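Local coordinates for protein transcription factor MBP1 (Magnaporthe oryzae, PDB 4UX5) that binds DNA through this N-terminal winged helix-turn-helix domain and probably acts as an RNA polymerase II-specific transcription activator, at residues A[48-51]-A[52-56]; A[66-69]-A[70-74]. All coordinates share one frame; numbering follows the deposited sequence.

Contact 1. Residues A[48-51]-A[52-56]; sequences NATH and ILKAA. With nucleotides of chain C.
K54 reaches back along the helix over T50, and both side chains end on the backbone of the same DNA strand. The phosphate bonds come first. T50 OG1 donates to OP1 of DG10 of chain C at 2.6 Å, and K54 NZ donates to OP1 of DC9 of chain C at 2.7 Å, so adjacent phosphates are held by residues one helical turn apart. With chi1 at -50° the T50 hydroxyl sits beside its own backbone N and the methyl CG2 turns toward K54, 4.2 Å from K54 CD; OG1 also bonds to the backbone N of T89, which fixes its rotation.

The cap is the second group. N48 occupies the N-cap: its OD1 accepts from H51 N at 3.2 Å, with the donor standing well above the carbonyl plane, and weakly from T50 N. N48 ND2 lies over one face of the H51 ring, near its rim, while its hydrogen bond goes to Q87 O.

Backbone bonds form the third. L53 N to A49 O is nearly straight, at 168°, and K54 N to T50 O and A55 N to H51 O extend the ladder.

Both bonds to DNA go to phosphate oxygens and neither touches a base, so they probably add little direct sequence reading. Lysine would supply charge attraction, whereas the threonine hydroxyl, held between T89 N and the phosphate, is probably the more rigidly placed of the two.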
loop_
_atom_site.group_PDB
_atom_site.type_symbol
_atom_site.label_atom_id
_atom_site.label_comp_id
_atom_site.label_asym_id
_atom_site.label_seq_id
_atom_site.Cartn_x
_atom_site.Cartn_y
_atom_site.Cartn_z
ATOM N N ASN A 48 -15.474 -2.064 -2.439
ATOM C CA ASN A 48 -14.366 -2.766 -1.797
ATOM C C ASN A 48 -14.436 -4.274 -2.038
ATOM O O ASN A 48 -15.265 -4.968 -1.449
ATOM C CB ASN A 48 -14.359 -2.467 -0.295
ATOM C CG ASN A 48 -13.033 -2.799 0.366
ATOM O OD1 ASN A 48 -12.431 -3.836 0.097
ATOM N ND2 ASN A 48 -12.569 -1.909 1.237
ATOM N N ALA A 49 -13.558 -4.773 -2.903
ATOM C CA ALA A 49 -13.547 -6.189 -3.261
ATOM C C ALA A 49 -13.099 -7.061 -2.093
ATOM O O ALA A 49 -13.460 -8.234 -2.012
ATOM C CB ALA A 49 -12.649 -6.424 -4.466
ATOM N N THR A 50 -12.311 -6.485 -1.193
ATOM C CA THR A 50 -11.844 -7.208 -0.016
ATOM C C THR A 50 -13.002 -7.451 0.945
ATOM O O THR A 50 -13.087 -8.504 1.573
ATOM C CB THR A 50 -10.713 -6.446 0.706
ATOM O OG1 THR A 50 -9.708 -6.073 -0.243
ATOM C CG2 THR A 50 -10.083 -7.306 1.791
ATOM N N HIS A 51 -13.896 -6.472 1.048
ATOM C CA HIS A 51 -15.098 -6.609 1.864
ATOM C C HIS A 51 -16.026 -7.684 1.307
ATOM O O HIS A 51 -16.674 -8.411 2.059
ATOM C CB HIS A 51 -15.852 -5.279 1.950
ATOM C CG HIS A 51 -15.132 -4.217 2.718
ATOM N ND1 HIS A 51 -15.577 -2.913 2.778
ATOM C CD2 HIS A 51 -14.000 -4.259 3.462
ATOM C CE1 HIS A 51 -14.752 -2.200 3.521
ATOM N NE2 HIS A 51 -13.786 -2.994 3.950
ATOM N N ILE A 52 -16.093 -7.769 -0.019
ATOM C CA ILE A 52 -16.953 -8.740 -0.686
ATOM C C ILE A 52 -16.460 -10.160 -0.433
ATOM O O ILE A 52 -17.232 -11.029 -0.034
ATOM C CB ILE A 52 -17.025 -8.483 -2.205
ATOM C CG1 ILE A 52 -17.635 -7.107 -2.487
ATOM C CG2 ILE A 52 -17.831 -9.572 -2.893
ATOM C CD1 ILE A 52 -17.682 -6.745 -3.955
ATOM N N LEU A 53 -15.169 -10.388 -0.655
ATOM C CA LEU A 53 -14.579 -11.705 -0.448
ATOM C C LEU A 53 -14.614 -12.117 1.023
ATOM O O LEU A 53 -14.648 -13.306 1.338
ATOM C CB LEU A 53 -13.143 -11.734 -0.974
ATOM C CG LEU A 53 -13.008 -11.577 -2.490
ATOM C CD1 LEU A 53 -11.546 -11.595 -2.908
ATOM C CD2 LEU A 53 -13.795 -12.663 -3.217
ATOM N N LYS A 54 -14.611 -11.134 1.920
ATOM C CA LYS A 54 -14.761 -11.399 3.349
ATOM C C LYS A 54 -16.205 -11.739 3.689
ATOM O O LYS A 54 -16.473 -12.460 4.650
ATOM C CB LYS A 54 -14.304 -10.199 4.180
ATOM C CG LYS A 54 -12.800 -10.047 4.285
ATOM C CD LYS A 54 -12.425 -8.719 4.925
ATOM C CE LYS A 54 -12.913 -8.638 6.363
ATOM N NZ LYS A 54 -12.496 -7.368 7.021
ATOM N N ALA A 55 -17.134 -11.202 2.903
ATOM C CA ALA A 55 -18.547 -11.523 3.063
ATOM C C ALA A 55 -18.782 -12.974 2.662
ATOM O O ALA A 55 -19.611 -13.667 3.251
ATOM C CB ALA A 55 -19.413 -10.583 2.238
ATOM N N ALA A 56 -18.044 -13.427 1.655
ATOM C CA ALA A 56 -17.986 -14.844 1.334
ATOM C C ALA A 56 -17.132 -15.541 2.390
ATOM O O ALA A 56 -16.543 -14.886 3.247
ATOM C CB ALA A 56 -17.422 -15.062 -0.058
ATOM P P DC C 9 -8.681 -6.643 6.349
ATOM O OP1 DC C 9 -10.092 -6.194 6.402
ATOM O OP2 DC C 9 -8.330 -8.029 6.726
ATOM O "O5'" DC C 9 -8.094 -6.344 4.890
ATOM C "C5'" DC C 9 -8.265 -5.053 4.311
ATOM C "C4'" DC C 9 -6.934 -4.463 3.874
ATOM O "O4'" DC C 9 -6.155 -4.111 5.031
ATOM C "C3'" DC C 9 -6.038 -5.398 3.086
ATOM O "O3'" DC C 9 -6.371 -5.327 1.708
ATOM C "C2'" DC C 9 -4.633 -4.839 3.354
ATOM C "C1'" DC C 9 -4.793 -4.053 4.664
ATOM N N1 DC C 9 -3.975 -4.581 5.801
ATOM C C2 DC C 9 -2.732 -4.004 6.097
ATOM O O2 DC C 9 -2.319 -3.069 5.401
ATOM N N3 DC C 9 -2.011 -4.491 7.136
ATOM C C4 DC C 9 -2.487 -5.501 7.862
ATOM N N4 DC C 9 -1.739 -5.946 8.876
ATOM C C5 DC C 9 -3.748 -6.102 7.581
ATOM C C6 DC C 9 -4.453 -5.614 6.553
ATOM P P DG C 10 -6.206 -6.618 0.766
ATOM O OP1 DG C 10 -7.128 -6.450 -0.382
ATOM O OP2 DG C 10 -6.298 -7.817 1.629
ATOM O "O5'" DG C 10 -4.719 -6.492 0.197
ATOM C "C5'" DG C 10 -4.346 -5.341 -0.553
ATOM C "C4'" DG C 10 -2.852 -5.080 -0.452
ATOM O "O4'" DG C 10 -2.439 -5.119 0.942
ATOM C "C3'" DG C 10 -1.966 -6.088 -1.179
ATOM O "O3'" DG C 10 -0.866 -5.415 -1.760
ATOM C "C2'" DG C 10 -1.517 -7.014 -0.056
ATOM C "C1'" DG C 10 -1.374 -6.031 1.091
ATOM N N9 DG C 10 -1.476 -6.653 2.403
ATOM C C8 DG C 10 -2.469 -7.492 2.844
ATOM N N7 DG C 10 -2.296 -7.902 4.070
ATOM C C5 DG C 10 -1.111 -7.296 4.467
ATOM C C6 DG C 10 -0.420 -7.369 5.698
ATOM O O6 DG C 10 -0.730 -8.006 6.715
ATOM N N1 DG C 10 0.744 -6.602 5.683
ATOM C C2 DG C 10 1.182 -5.859 4.612
ATOM N N2 DG C 10 2.327 -5.184 4.784
ATOM N N3 DG C 10 0.541 -5.782 3.452
ATOM C C4 DG C 10 -0.593 -6.524 3.451
#

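Contact 2. Residues A[66-69]-A[70-74]; sequences ILER and EVQKD
L67 and V71 run alongside each other in the same direction, with L67 CD2 4.0 Å from V71 CG2. The methyl CG2 of V71 also faces I66 CG2, at a looser 4.4 Å, so this apolar patch spans adjacent residues of the preceding turn. On another side of the helix, CG of E70 lies beside its backbone N (chi1 -58°), which turns the extended chain back across I66 and brings OE1 to 3.4 Å from I66 CG2; this is carboxylate-to-methyl packing and not a polar bond. E68 and Q72 travel next to one another, their carboxylate and amide planes 79° apart. E68 CG stays 4.0 Å from Q72 NE2, a loose van der Waals contact, and that amide nitrogen instead donates to a DNA phosphate.

The backbone beneath is wider than an ordinary alpha turn. V71 N donates to I66 O at 3.2 Å in a nearly straight bond lying in the carbonyl plane, which ties together the I66 and V71 pair, and Q72 N donates to L67 O at 2.8 Å, the C=O...N angle being 166°. Each runs from residue i to residue i+5, the mark of a pi-type turn; E70 N makes a weak bond to the same I66 O.

Farther out, L67 packs on T50 and L53 of helix 49-55 and on T89, while V71 meets I91, so the apolar side is set against the domain interior. A type I beta turn from V71 to D74, with D74 N bonded to V71 O, then redirects the chain. A pi-type turn running into a beta turn is a known way for a helix to close, here at the C-terminal part of helix 60-71 of the winged helix-turn-helix domain.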
loop_
_atom_site.group_PDB
_atom_site.type_symbol
_atom_site.label_atom_id
_atom_site.label_comp_id
_atom_site.label_asym_id
_atom_site.label_seq_id
_atom_site.Cartn_x
_atom_site.Cartn_y
_atom_site.Cartn_z
ATOM N N ILE A 66 -7.128 -14.840 -4.657
ATOM C CA ILE A 66 -8.163 -14.373 -5.573
ATOM C C ILE A 66 -7.916 -12.929 -6.004
ATOM O O ILE A 66 -8.048 -12.593 -7.181
ATOM C CB ILE A 66 -9.564 -14.479 -4.939
ATOM C CG1 ILE A 66 -9.877 -15.934 -4.583
ATOM C CG2 ILE A 66 -10.620 -13.924 -5.881
ATOM C CD1 ILE A 66 -11.234 -16.127 -3.946
ATOM N N LEU A 67 -7.550 -12.082 -5.048
ATOM C CA LEU A 67 -7.272 -10.681 -5.337
ATOM C C LEU A 67 -6.074 -10.534 -6.268
ATOM O O LEU A 67 -6.092 -9.722 -7.191
ATOM C CB LEU A 67 -7.030 -9.901 -4.043
ATOM C CG LEU A 67 -8.265 -9.638 -3.180
ATOM C CD1 LEU A 67 -7.858 -9.298 -1.756
ATOM C CD2 LEU A 67 -9.114 -8.529 -3.779
ATOM N N GLU A 68 -5.041 -11.335 -6.030
ATOM C CA GLU A 68 -3.804 -11.243 -6.798
ATOM C C GLU A 68 -3.917 -11.848 -8.195
ATOM O O GLU A 68 -3.433 -11.271 -9.169
ATOM C CB GLU A 68 -2.661 -11.923 -6.040
ATOM C CG GLU A 68 -2.107 -11.101 -4.891
ATOM C CD GLU A 68 -1.042 -11.840 -4.104
ATOM O OE1 GLU A 68 -1.161 -13.075 -3.958
ATOM O OE2 GLU A 68 -0.090 -11.185 -3.628
ATOM N N ARG A 69 -4.557 -13.010 -8.288
ATOM C CA ARG A 69 -4.574 -13.771 -9.532
ATOM C C ARG A 69 -5.724 -13.396 -10.462
ATOM O O ARG A 69 -5.720 -13.760 -11.638
ATOM C CB ARG A 69 -4.631 -15.271 -9.228
ATOM C CG ARG A 69 -3.315 -15.849 -8.733
ATOM C CD ARG A 69 -3.396 -17.353 -8.534
ATOM N NE ARG A 69 -2.089 -17.989 -8.682
ATOM C CZ ARG A 69 -1.180 -18.071 -7.715
ATOM N NH1 ARG A 69 -1.431 -17.556 -6.520
ATOM N NH2 ARG A 69 -0.018 -18.667 -7.944
ATOM N N GLU A 70 -6.704 -12.666 -9.940
ATOM C CA GLU A 70 -7.907 -12.360 -10.710
ATOM C C GLU A 70 -8.270 -10.879 -10.675
ATOM O O GLU A 70 -8.310 -10.215 -11.713
ATOM C CB GLU A 70 -9.084 -13.192 -10.192
ATOM C CG GLU A 70 -8.852 -14.693 -10.248
ATOM C CD GLU A 70 -9.893 -15.475 -9.473
ATOM O OE1 GLU A 70 -10.931 -14.885 -9.105
ATOM O OE2 GLU A 70 -9.669 -16.679 -9.227
ATOM N N VAL A 71 -8.532 -10.370 -9.476
ATOM C CA VAL A 71 -9.006 -9.001 -9.302
ATOM C C VAL A 71 -7.978 -7.957 -9.743
ATOM O O VAL A 71 -8.328 -6.977 -10.402
ATOM C CB VAL A 71 -9.396 -8.738 -7.833
ATOM C CG1 VAL A 71 -9.956 -7.335 -7.675
ATOM C CG2 VAL A 71 -10.408 -9.771 -7.363
ATOM N N GLN A 72 -6.712 -8.172 -9.392
ATOM C CA GLN A 72 -5.657 -7.211 -9.713
ATOM C C GLN A 72 -5.353 -7.130 -11.206
ATOM O O GLN A 72 -4.695 -6.192 -11.656
ATOM C CB GLN A 72 -4.371 -7.551 -8.953
ATOM C CG GLN A 72 -4.359 -7.097 -7.502
ATOM C CD GLN A 72 -3.069 -7.454 -6.793
ATOM O OE1 GLN A 72 -2.119 -7.934 -7.413
ATOM N NE2 GLN A 72 -3.027 -7.227 -5.485
ATOM N N LYS A 73 -5.830 -8.105 -11.972
ATOM C CA LYS A 73 -5.560 -8.142 -13.406
ATOM C C LYS A 73 -6.515 -7.244 -14.186
ATOM O O LYS A 73 -6.480 -7.208 -15.416
ATOM C CB LYS A 73 -5.640 -9.579 -13.928
ATOM C CG LYS A 73 -4.532 -10.473 -13.400
ATOM C CD LYS A 73 -3.163 -9.885 -13.714
ATOM C CE LYS A 73 -2.048 -10.700 -13.076
ATOM N NZ LYS A 73 -0.706 -10.123 -13.365
ATOM N N ASP A 74 -7.362 -6.519 -13.463
ATOM C CA ASP A 74 -8.271 -5.558 -14.074
ATOM C C ASP A 74 -8.092 -4.183 -13.441
ATOM O O ASP A 74 -7.168 -3.966 -12.659
ATOM C CB ASP A 74 -9.727 -6.015 -13.935
ATOM C CG ASP A 74 -10.029 -7.267 -14.739
ATOM O OD1 ASP A 74 -9.405 -7.459 -15.805
ATOM O OD2 ASP A 74 -10.895 -8.058 -14.304
#

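In the fold
The two contacts come in series along the chain, contact 1 on helix 49-55 and contact 2 toward the end of helix 60-71, the next helix in sequence, with their centres about 13 Å apart. They meet directly: L53 CD1 lies 3.8 Å from L67 CG and 3.9 Å from I66 CG2, while A49 CB approaches L67 CD2 at 4.2 Å. Both belong to the KilA-N domain, and strand 88-91 touches both, through T89 and I91. Contact 1 is the more central, its centre about 7 Å from the centre of the chain. DNA phosphates are reached from both: T50 and K54 do so from helix 49-55, and Q72 from just past helix 60-71.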